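PDB 4CCY: carboxylesterase YBFK from Bacillus subtilis, which hydrolyses carboxylic esters to an alcohol and a carboxylate, as a carboxylesterase of the alpha/beta hydrolase superfamily. Local coordinates for residues 37-42 with 112-117; 44-49 with 84-89; 71-76 with 274-279. All coordinates share one frame; numbering follows the deposited sequence.

Contact 1. Residues 37-42 with 112-117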
loop_
_atom_site.group_PDB
_atom_site.type_symbol
_atom_site.label_atom_id
_atom_site.label_comp_id
_atom_site.label_asym_id
_atom_site.label_seq_id
_atom_site.Cartn_x
_atom_site.Cartn_y
_atom_site.Cartn_z
ATOM N N VAL A 37 8.734 11.032 10.553
ATOM C CA VAL A 37 9.766 11.716 9.782
ATOM C C VAL A 37 9.191 12.950 9.112
ATOM O O VAL A 37 7.995 13.000 8.788
ATOM C CB VAL A 37 10.472 10.803 8.747
ATOM C CG1 VAL A 37 11.350 9.777 9.456
ATOM C CG2 VAL A 37 9.499 10.155 7.789
ATOM N N SER A 38 10.048 13.946 8.906
ATOM C CA SER A 38 9.641 15.183 8.258
ATOM C C SER A 38 9.602 15.052 6.752
ATOM O O SER A 38 10.450 14.402 6.151
ATOM C CB SER A 38 10.567 16.323 8.655
ATOM O OG SER A 38 10.052 16.970 9.811
ATOM N N THR A 39 8.584 15.659 6.150
ATOM C CA THR A 39 8.454 15.722 4.697
ATOM C C THR A 39 7.732 17.024 4.380
ATOM O O THR A 39 7.064 17.588 5.251
ATOM C CB THR A 39 7.636 14.539 4.112
ATOM O OG1 THR A 39 6.238 14.824 4.212
ATOM C CG2 THR A 39 7.962 13.204 4.797
ATOM N N ARG A 40 7.844 17.499 3.145
ATOM C CA ARG A 40 7.209 18.765 2.795
ATOM C C ARG A 40 5.679 18.646 2.700
ATOM O O ARG A 40 4.985 19.623 2.429
ATOM C CB ARG A 40 7.821 19.344 1.523
ATOM C CG ARG A 40 7.476 18.595 0.254
ATOM C CD ARG A 40 8.455 18.974 -0.839
ATOM N NE ARG A 40 9.560 18.028 -0.926
ATOM C CZ ARG A 40 10.378 17.941 -1.969
ATOM N NH1 ARG A 40 10.226 18.754 -3.006
ATOM N NH2 ARG A 40 11.341 17.030 -1.980
ATOM N N PHE A 41 5.166 17.445 2.937
ATOM C CA PHE A 41 3.728 17.202 2.936
ATOM C C PHE A 41 3.234 16.808 4.318
ATOM O O PHE A 41 2.074 16.426 4.476
ATOM C CB PHE A 41 3.370 16.135 1.901
ATOM C CG PHE A 41 3.707 16.543 0.507
ATOM C CD1 PHE A 41 2.858 17.392 -0.208
ATOM C CD2 PHE A 41 4.893 16.125 -0.081
ATOM C CE1 PHE A 41 3.174 17.782 -1.497
ATOM C CE2 PHE A 41 5.208 16.513 -1.372
ATOM C CZ PHE A 41 4.350 17.348 -2.080
ATOM N N GLY A 42 4.117 16.930 5.308
ATOM C CA GLY A 42 3.772 16.663 6.703
ATOM C C GLY A 42 4.533 15.540 7.388
ATOM O O GLY A 42 5.222 14.729 6.738
ATOM N N LYS A 112 10.637 10.651 -1.648
ATOM C CA LYS A 112 12.040 11.086 -1.572
ATOM C C LYS A 112 12.363 11.695 -0.208
ATOM O O LYS A 112 13.403 11.384 0.365
ATOM C CB LYS A 112 12.401 12.080 -2.685
ATOM C CG LYS A 112 12.610 11.455 -4.051
ATOM C CD LYS A 112 13.167 12.492 -5.021
ATOM C CE LYS A 112 12.827 12.122 -6.453
ATOM N NZ LYS A 112 13.341 13.162 -7.384
ATOM N N ASP A 113 11.466 12.536 0.310
ATOM C CA ASP A 113 11.622 13.119 1.655
ATOM C C ASP A 113 11.651 12.032 2.735
ATOM O O ASP A 113 12.429 12.110 3.682
ATOM C CB ASP A 113 10.470 14.078 1.987
ATOM C CG ASP A 113 10.532 15.395 1.236
ATOM O OD1 ASP A 113 11.486 15.642 0.467
ATOM O OD2 ASP A 113 9.588 16.204 1.427
ATOM N N VAL A 114 10.767 11.040 2.610
ATOM C CA VAL A 114 10.756 9.912 3.550
ATOM C C VAL A 114 12.118 9.206 3.516
ATOM O O VAL A 114 12.758 9.053 4.544
ATOM C CB VAL A 114 9.590 8.925 3.298
ATOM C CG1 VAL A 114 9.730 7.684 4.161
ATOM C CG2 VAL A 114 8.243 9.590 3.565
ATOM N N PHE A 115 12.559 8.811 2.322
ATOM C CA PHE A 115 13.891 8.218 2.126
ATOM C C PHE A 115 14.983 9.075 2.771
ATOM O O PHE A 115 15.806 8.562 3.542
ATOM C CB PHE A 115 14.193 8.048 0.632
ATOM C CG PHE A 115 13.686 6.755 0.036
ATOM C CD1 PHE A 115 12.346 6.371 0.166
ATOM C CD2 PHE A 115 14.547 5.927 -0.681
ATOM C CE1 PHE A 115 11.882 5.192 -0.412
ATOM C CE2 PHE A 115 14.084 4.748 -1.251
ATOM C CZ PHE A 115 12.753 4.387 -1.126
ATOM N N ASP A 116 14.971 10.373 2.445
ATOM C CA ASP A 116 15.958 11.329 2.952
ATOM C C ASP A 116 15.979 11.418 4.476
ATOM O O ASP A 116 17.047 11.306 5.092
ATOM C CB ASP A 116 15.758 12.719 2.323
ATOM C CG ASP A 116 16.229 12.779 0.872
ATOM O OD1 ASP A 116 16.817 11.789 0.391
ATOM O OD2 ASP A 116 16.008 13.813 0.208
ATOM N N SER A 117 14.807 11.596 5.078
ATOM C CA SER A 117 14.693 11.667 6.540
ATOM C C SER A 117 15.083 10.356 7.240
ATOM O O SER A 117 15.449 10.359 8.422
ATOM C CB SER A 117 13.278 12.075 6.949
ATOM O OG SER A 117 12.992 13.398 6.531
#

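Contact 2. Residues 44-49 with 84-89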
loop_
_atom_site.group_PDB
_atom_site.type_symbol
_atom_site.label_atom_id
_atom_site.label_comp_id
_atom_site.label_asym_id
_atom_site.label_seq_id
_atom_site.Cartn_x
_atom_site.Cartn_y
_atom_site.Cartn_z
ATOM N N THR A 44 5.265 12.177 8.780
ATOM C CA THR A 44 4.864 10.880 8.228
ATOM C C THR A 44 5.230 9.803 9.231
ATOM O O THR A 44 6.387 9.729 9.669
ATOM C CB THR A 44 5.576 10.620 6.877
ATOM O OG1 THR A 44 5.125 11.578 5.921
ATOM C CG2 THR A 44 5.309 9.198 6.348
ATOM N N HIS A 45 4.244 8.978 9.591
ATOM C CA HIS A 45 4.428 7.934 10.605
ATOM C C HIS A 45 5.114 6.726 10.036
ATOM O O HIS A 45 4.773 6.272 8.934
ATOM C CB HIS A 45 3.094 7.553 11.242
ATOM C CG HIS A 45 3.223 6.711 12.496
ATOM N ND1 HIS A 45 3.138 5.367 12.480
ATOM C CD2 HIS A 45 3.412 7.074 13.828
ATOM C CE1 HIS A 45 3.269 4.893 13.732
ATOM N NE2 HIS A 45 3.430 5.934 14.557
ATOM N N ILE A 46 6.107 6.224 10.781
ATOM C CA ILE A 46 6.873 5.024 10.404
ATOM C C ILE A 46 6.823 3.986 11.526
ATOM O O ILE A 46 7.003 4.328 12.692
ATOM C CB ILE A 46 8.374 5.355 10.168
ATOM C CG1 ILE A 46 8.568 6.635 9.335
ATOM C CG2 ILE A 46 9.138 4.137 9.636
ATOM C CD1 ILE A 46 8.209 6.540 7.870
ATOM N N ILE A 47 6.594 2.720 11.173
ATOM C CA ILE A 47 6.859 1.624 12.088
ATOM C C ILE A 47 8.043 0.821 11.543
ATOM O O ILE A 47 7.938 0.238 10.476
ATOM C CB ILE A 47 5.636 0.715 12.295
ATOM C CG1 ILE A 47 4.453 1.534 12.831
ATOM C CG2 ILE A 47 5.987 -0.424 13.245
ATOM C CD1 ILE A 47 3.137 0.783 12.923
ATOM N N ALA A 48 9.157 0.814 12.280
ATOM C CA ALA A 48 10.406 0.175 11.839
ATOM C C ALA A 48 10.735 -1.099 12.628
ATOM O O ALA A 48 10.655 -1.122 13.860
ATOM C CB ALA A 48 11.568 1.160 11.932
ATOM N N SER A 49 11.099 -2.154 11.912
ATOM C CA SER A 49 11.427 -3.443 12.543
ATOM C C SER A 49 12.617 -4.100 11.847
ATOM O O SER A 49 13.025 -3.664 10.779
ATOM C CB SER A 49 10.217 -4.379 12.517
ATOM O OG SER A 49 9.001 -3.663 12.700
ATOM N N TYR A 84 10.518 -0.635 6.996
ATOM C CA TYR A 84 9.922 0.629 7.364
ATOM C C TYR A 84 8.495 0.662 6.827
ATOM O O TYR A 84 8.293 0.809 5.634
ATOM C CB TYR A 84 10.712 1.769 6.753
ATOM C CG TYR A 84 12.150 1.874 7.229
ATOM C CD1 TYR A 84 12.452 2.386 8.496
ATOM C CD2 TYR A 84 13.208 1.490 6.400
ATOM C CE1 TYR A 84 13.764 2.515 8.918
ATOM C CE2 TYR A 84 14.529 1.615 6.816
ATOM C CZ TYR A 84 14.802 2.123 8.071
ATOM O OH TYR A 84 16.109 2.243 8.494
ATOM N N ALA A 85 7.512 0.519 7.712
ATOM C CA ALA A 85 6.112 0.547 7.301
ATOM C C ALA A 85 5.614 1.988 7.376
ATOM O O ALA A 85 5.494 2.574 8.465
ATOM C CB ALA A 85 5.267 -0.374 8.170
ATOM N N VAL A 86 5.327 2.543 6.206
ATOM C CA VAL A 86 5.071 3.975 6.059
ATOM C C VAL A 86 3.566 4.238 5.909
ATOM O O VAL A 86 2.914 3.648 5.030
ATOM C CB VAL A 86 5.831 4.531 4.829
ATOM C CG1 VAL A 86 5.553 6.018 4.633
ATOM C CG2 VAL A 86 7.331 4.244 4.932
ATOM N N ASP A 87 3.033 5.131 6.752
ATOM C CA ASP A 87 1.612 5.506 6.690
ATOM C C ASP A 87 1.440 6.564 5.618
ATOM O O ASP A 87 2.003 7.643 5.724
ATOM C CB ASP A 87 1.080 6.020 8.046
ATOM C CG ASP A 87 0.588 4.894 8.960
ATOM O OD1 ASP A 87 0.696 3.701 8.577
ATOM O OD2 ASP A 87 0.122 5.190 10.089
ATOM N N ILE A 88 0.679 6.244 4.578
ATOM C CA ILE A 88 0.543 7.161 3.446
ATOM C C ILE A 88 -0.179 8.420 3.909
ATOM O O ILE A 88 -1.299 8.359 4.405
ATOM C CB ILE A 88 -0.172 6.502 2.237
ATOM C CG1 ILE A 88 0.621 5.271 1.763
ATOM C CG2 ILE A 88 -0.366 7.523 1.110
ATOM C CD1 ILE A 88 -0.198 4.284 0.952
ATOM N N ILE A 89 0.495 9.553 3.759
ATOM C CA ILE A 89 -0.015 10.823 4.212
ATOM C C ILE A 89 -1.223 11.227 3.360
ATOM O O ILE A 89 -1.209 11.066 2.130
ATOM C CB ILE A 89 1.125 11.876 4.250
ATOM C CG1 ILE A 89 0.815 12.993 5.263
ATOM C CG2 ILE A 89 1.478 12.404 2.861
ATOM C CD1 ILE A 89 2.073 13.719 5.739
HETATM O O HOH W 1 3.249 3.848 9.894
#

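Contact 3. Residues 71-76 with 274-279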
loop_
_atom_site.group_PDB
_atom_site.type_symbol
_atom_site.label_atom_id
_atom_site.label_comp_id
_atom_site.label_asym_id
_atom_site.label_seq_id
_atom_site.Cartn_x
_atom_site.Cartn_y
_atom_site.Cartn_z
ATOM N N TYR A 71 0.721 -6.901 9.772
ATOM C CA TYR A 71 0.983 -7.856 10.881
ATOM C C TYR A 71 1.277 -9.316 10.445
ATOM O O TYR A 71 2.131 -9.953 11.040
ATOM C CB TYR A 71 -0.091 -7.801 11.994
ATOM C CG TYR A 71 -1.407 -8.413 11.599
ATOM C CD1 TYR A 71 -1.649 -9.788 11.770
ATOM C CD2 TYR A 71 -2.406 -7.639 11.019
ATOM C CE1 TYR A 71 -2.851 -10.358 11.368
ATOM C CE2 TYR A 71 -3.612 -8.207 10.616
ATOM C CZ TYR A 71 -3.829 -9.557 10.796
ATOM O OH TYR A 71 -5.030 -10.111 10.393
ATOM N N PRO A 72 0.591 -9.849 9.406
ATOM C CA PRO A 72 0.905 -11.266 9.127
ATOM C C PRO A 72 2.083 -11.465 8.162
ATOM O O PRO A 72 2.419 -12.592 7.816
ATOM C CB PRO A 72 -0.386 -11.779 8.491
ATOM C CG PRO A 72 -0.970 -10.581 7.820
ATOM C CD PRO A 72 -0.494 -9.355 8.535
ATOM N N ASN A 73 2.693 -10.371 7.720
ATOM C CA ASN A 73 3.838 -10.443 6.824
ATOM C C ASN A 73 5.127 -9.959 7.486
ATOM O O ASN A 73 6.226 -10.318 7.059
ATOM C CB ASN A 73 3.552 -9.617 5.581
ATOM C CG ASN A 73 2.125 -9.772 5.110
ATOM O OD1 ASN A 73 1.304 -8.901 5.359
ATOM N ND2 ASN A 73 1.811 -10.903 4.465
ATOM N N ILE A 74 4.983 -9.154 8.538
ATOM C CA ILE A 74 6.124 -8.411 9.067
ATOM C C ILE A 74 7.220 -9.278 9.697
ATOM O O ILE A 74 8.405 -8.973 9.547
ATOM C CB ILE A 74 5.700 -7.205 9.955
ATOM C CG1 ILE A 74 6.846 -6.199 10.083
ATOM C CG2 ILE A 74 5.134 -7.636 11.295
ATOM C CD1 ILE A 74 7.056 -5.421 8.797
ATOM N N ALA A 75 6.848 -10.361 10.372
ATOM C CA ALA A 75 7.882 -11.232 10.959
ATOM C C ALA A 75 8.782 -11.852 9.880
ATOM O O ALA A 75 10.008 -11.811 10.001
ATOM C CB ALA A 75 7.277 -12.311 11.851
ATOM N N ALA A 76 8.179 -12.409 8.830
ATOM C CA ALA A 76 8.961 -13.007 7.730
ATOM C C ALA A 76 9.925 -12.003 7.082
ATOM O O ALA A 76 11.112 -12.293 6.892
ATOM C CB ALA A 76 8.041 -13.613 6.679
ATOM N N LEU A 274 -7.221 -8.494 -1.289
ATOM C CA LEU A 274 -6.422 -8.374 -0.069
ATOM C C LEU A 274 -5.410 -9.512 0.077
ATOM O O LEU A 274 -5.359 -10.207 1.094
ATOM C CB LEU A 274 -7.342 -8.278 1.151
ATOM C CG LEU A 274 -8.290 -7.074 1.181
ATOM C CD1 LEU A 274 -9.116 -7.109 2.450
ATOM C CD2 LEU A 274 -7.552 -5.739 1.046
ATOM N N LEU A 275 -4.575 -9.654 -0.949
ATOM C CA LEU A 275 -3.732 -10.828 -1.138
ATOM C C LEU A 275 -2.718 -11.065 -0.015
ATOM O O LEU A 275 -2.483 -12.217 0.371
ATOM C CB LEU A 275 -3.044 -10.757 -2.511
ATOM C CG LEU A 275 -2.124 -11.863 -3.046
ATOM C CD1 LEU A 275 -2.652 -13.269 -2.758
ATOM C CD2 LEU A 275 -1.911 -11.660 -4.551
ATOM N N SER A 276 -2.120 -10.001 0.510
ATOM C CA SER A 276 -1.134 -10.169 1.577
ATOM C C SER A 276 -1.788 -10.614 2.891
ATOM O O SER A 276 -1.124 -11.214 3.747
ATOM C CB SER A 276 -0.324 -8.892 1.783
ATOM O OG SER A 276 -1.182 -7.815 2.110
ATOM N N LEU A 277 -3.082 -10.316 3.047
ATOM C CA LEU A 277 -3.834 -10.709 4.239
ATOM C C LEU A 277 -4.471 -12.094 4.106
ATOM O O LEU A 277 -4.543 -12.842 5.087
ATOM C CB LEU A 277 -4.909 -9.670 4.587
ATOM C CG LEU A 277 -4.463 -8.339 5.215
ATOM C CD1 LEU A 277 -5.557 -7.296 5.059
ATOM C CD2 LEU A 277 -4.056 -8.493 6.683
ATOM N N GLU A 278 -4.930 -12.414 2.899
ATOM C CA GLU A 278 -5.606 -13.687 2.599
ATOM C C GLU A 278 -4.688 -14.891 2.443
ATOM O O GLU A 278 -5.044 -16.000 2.834
ATOM C CB GLU A 278 -6.369 -13.548 1.296
ATOM C CG GLU A 278 -7.852 -13.371 1.478
ATOM C CD GLU A 278 -8.599 -13.424 0.164
ATOM O OE1 GLU A 278 -8.490 -12.452 -0.603
ATOM O OE2 GLU A 278 -9.276 -14.444 -0.091
ATOM N N GLN A 279 -3.538 -14.679 1.810
ATOM C CA GLN A 279 -2.570 -15.753 1.585
ATOM C C GLN A 279 -1.193 -15.334 2.088
ATOM O O GLN A 279 -0.230 -15.304 1.301
ATOM C CB GLN A 279 -2.497 -16.127 0.094
ATOM C CG GLN A 279 -3.796 -16.647 -0.502
ATOM C CD GLN A 279 -4.171 -18.026 0.016
ATOM O OE1 GLN A 279 -3.366 -18.709 0.652
ATOM N NE2 GLN A 279 -5.390 -18.450 -0.271
HETATM O O HOH W 2 -1.054 -7.947 4.853
#

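Contact 1. Residues 37-42 with 112-117
Asp113 OD2 is gripped twice by Arg40. The backbone Arg40 N gives it a hydrogen bond of 2.8 Å and meets it nearly along its C-O axis. The side-chain Arg40 NE reaches the same Asp113 OD2 at 3.0 Å. Arg40 NH2 holds the other oxygen, Asp113 OD1, at 2.8 Å. The result is a side-on, two-nitrogen salt bridge, one nitrogen to each oxygen. Both oxygens lie close to the guanidinium plane, and the two flat groups are 25° apart. The arginine chain bends at chi3 (95°), which turns NE and NH2 back toward the helix. Glu109 is a second partner of Arg40 NH2. An alanine in place of Asp113 would probably leave Arg40 NE and Arg40 N without their acceptor and free the guanidinium to turn toward Glu109 or solvent.

Thr39 lies against the same aspartate, its CB 3.6 Å from Asp113 CB. Its methyl CG2 packs on Val114 CG2 at 3.8 Å. Thr39 OG1 accepts from Phe41 N, an ST turn, and donates to Gly42 O. This sits inside a type I beta turn from Thr39 to Gly42.

One helical turn on, Ser117 OG donates to Ser38 O at 2.8 Å, in the carbonyl plane on a lone pair. Ser117 CB also touches Val37 CB, 3.6 Å away.

The contact is a hairpin connection held against a helix. Residues 37-42 link strands 33-37 and 42-49, and they lie along the C-terminal part of helix 104-118. The other side of that helix packs on strand 123-128 through Phe115.

Contact 2. Residues 44-49 with 84-89
Strands 42-49 and 82-86 are antiparallel neighbours in the large mixed sheet of the alpha/beta hydrolase fold. Ile47 and Ala85 form the hydrogen-bonded pair. Ile47 N donates to Ala85 O at 2.9 Å, and Ala85 N returns a bond of 2.8 Å to Ile47 O. The non-hydrogen-bonded pairs Ile46-Val86 and Ala48-Tyr84 flank it. Past the end of strand 82-86, Asp87 N still reaches His45 O at 3.0 Å, with an N-H...O angle of 175°.

Ile46, Ala48, Tyr84 and Val86 share one face of the sheet. Ile46 CG1 is anti to its carbonyl carbon (chi1 -45°), and the chain then carries CD1 to Val86 CG2, 3.8 Å away. The other branch, Ile46 CG2, meets the edge of the Tyr84 ring at CD1. Ala48 CB touches the same Tyr84 CD1 at 3.8 Å. Thr44 CG2 extends this apolar row and lies 3.6 Å from Val86 CG1. The hydroxyl of Thr44 is hydrogen-bonded to Trp110 of helix 104-118, whose side chain also covers Val86.

The face of Ile47 and Ala85 is more polar near its end. His45 and Asp87 lie side by side there, their ring and carboxylate planes 31° apart. Water 1 sits in the plane of the His45 ring at its edge, 3.0 Å from His45 ND1. It donates to Ala85 O and, weakly, to His45 O, so it ties the ring to both strands. Asp87 OD2 is held by Tyr21 and Lys94 N, and Asp87 OD1 by Ser67.

On its far side, strand 82-86 pairs in parallel with strand 56-60, where the parallel core begins. An antiparallel second strand is typical of the alpha/beta hydrolase sheet; here it is strand 42-49, between strands 33-37 and 82-86.

Contact 3. Residues 71-76 with 274-279
Two short helical pieces approach with their nearest CA atoms 6.8 Å apart, between Pro72 and Leu277. They belong to helix 71-80 and to the short helix 275-278. In this alpha/beta hydrolase the latter begins two residues after His273, the histidine of the proposed charge relay system, and leads into helix 280-290.

Leu277 carries the apolar side of the contact. Its CD2 methyl lies 3.9 Å from Pro72 CG and 4.0 Å from Tyr71 CE2. The methyl thus meets the proline ring and the tyrosine together. The Tyr71 and Leu277 side chains cross at about a right angle. Pro72 CD lies over one face of the Tyr71 ring, 3.3 Å above its plane and displaced toward the rim. The tyrosine ring is set there by its chi1 of 73°, with CG between the backbone N and the carbonyl carbon. Beyond Leu277 lies Tyr190, one of the sodium-site residues, which touches its side chain.

Asn73 carries the polar side. Its ND2 donates to Ser276 O at 3.0 Å, with the acceptor almost in the amide plane. The same nitrogen also bonds to Asn284 OD1 of helix 280-290, and Asn284 ND2 in turn bonds to Pro72 O. One amide group of helix 71-80 is thereby joined to both C-terminal helices. These two partners of ND2 would hold the Asn73 amide against turning. Ser276 CB lies beside the amide, and its side chain is about 9 Å from that of Ser129, the probable nucleophile.

Water 2 bridges the two polar side chains. It accepts from Ser276 OG at 2.7 Å and donates to Asn73 OD1 at 2.6 Å.

In the fold
Contacts 1 and 2 meet. They share strand 42-49 and its neighbourhood: contact 1 packs the turn before it on a helix, contact 2 pairs the strand itself. Val37 N probably bonds to Thr44 O between them. Contact 2 is nested within the chain loop that contact 1 closes. Contact 1 is partly buried, and a salt bridge dominates it. Contact 2 is buried and relies on strand bonds and apolar side chains, with a water and the carboxylate of Asp87 at one end. Contact 3 is also buried, but smaller. It joins helices by one hydrogen bond from a side-chain amide, one water and a leucine methyl, and it alone lies near the proposed catalytic residues. Contacts 2 and 3 touch lightly, Ser49 against Ile74.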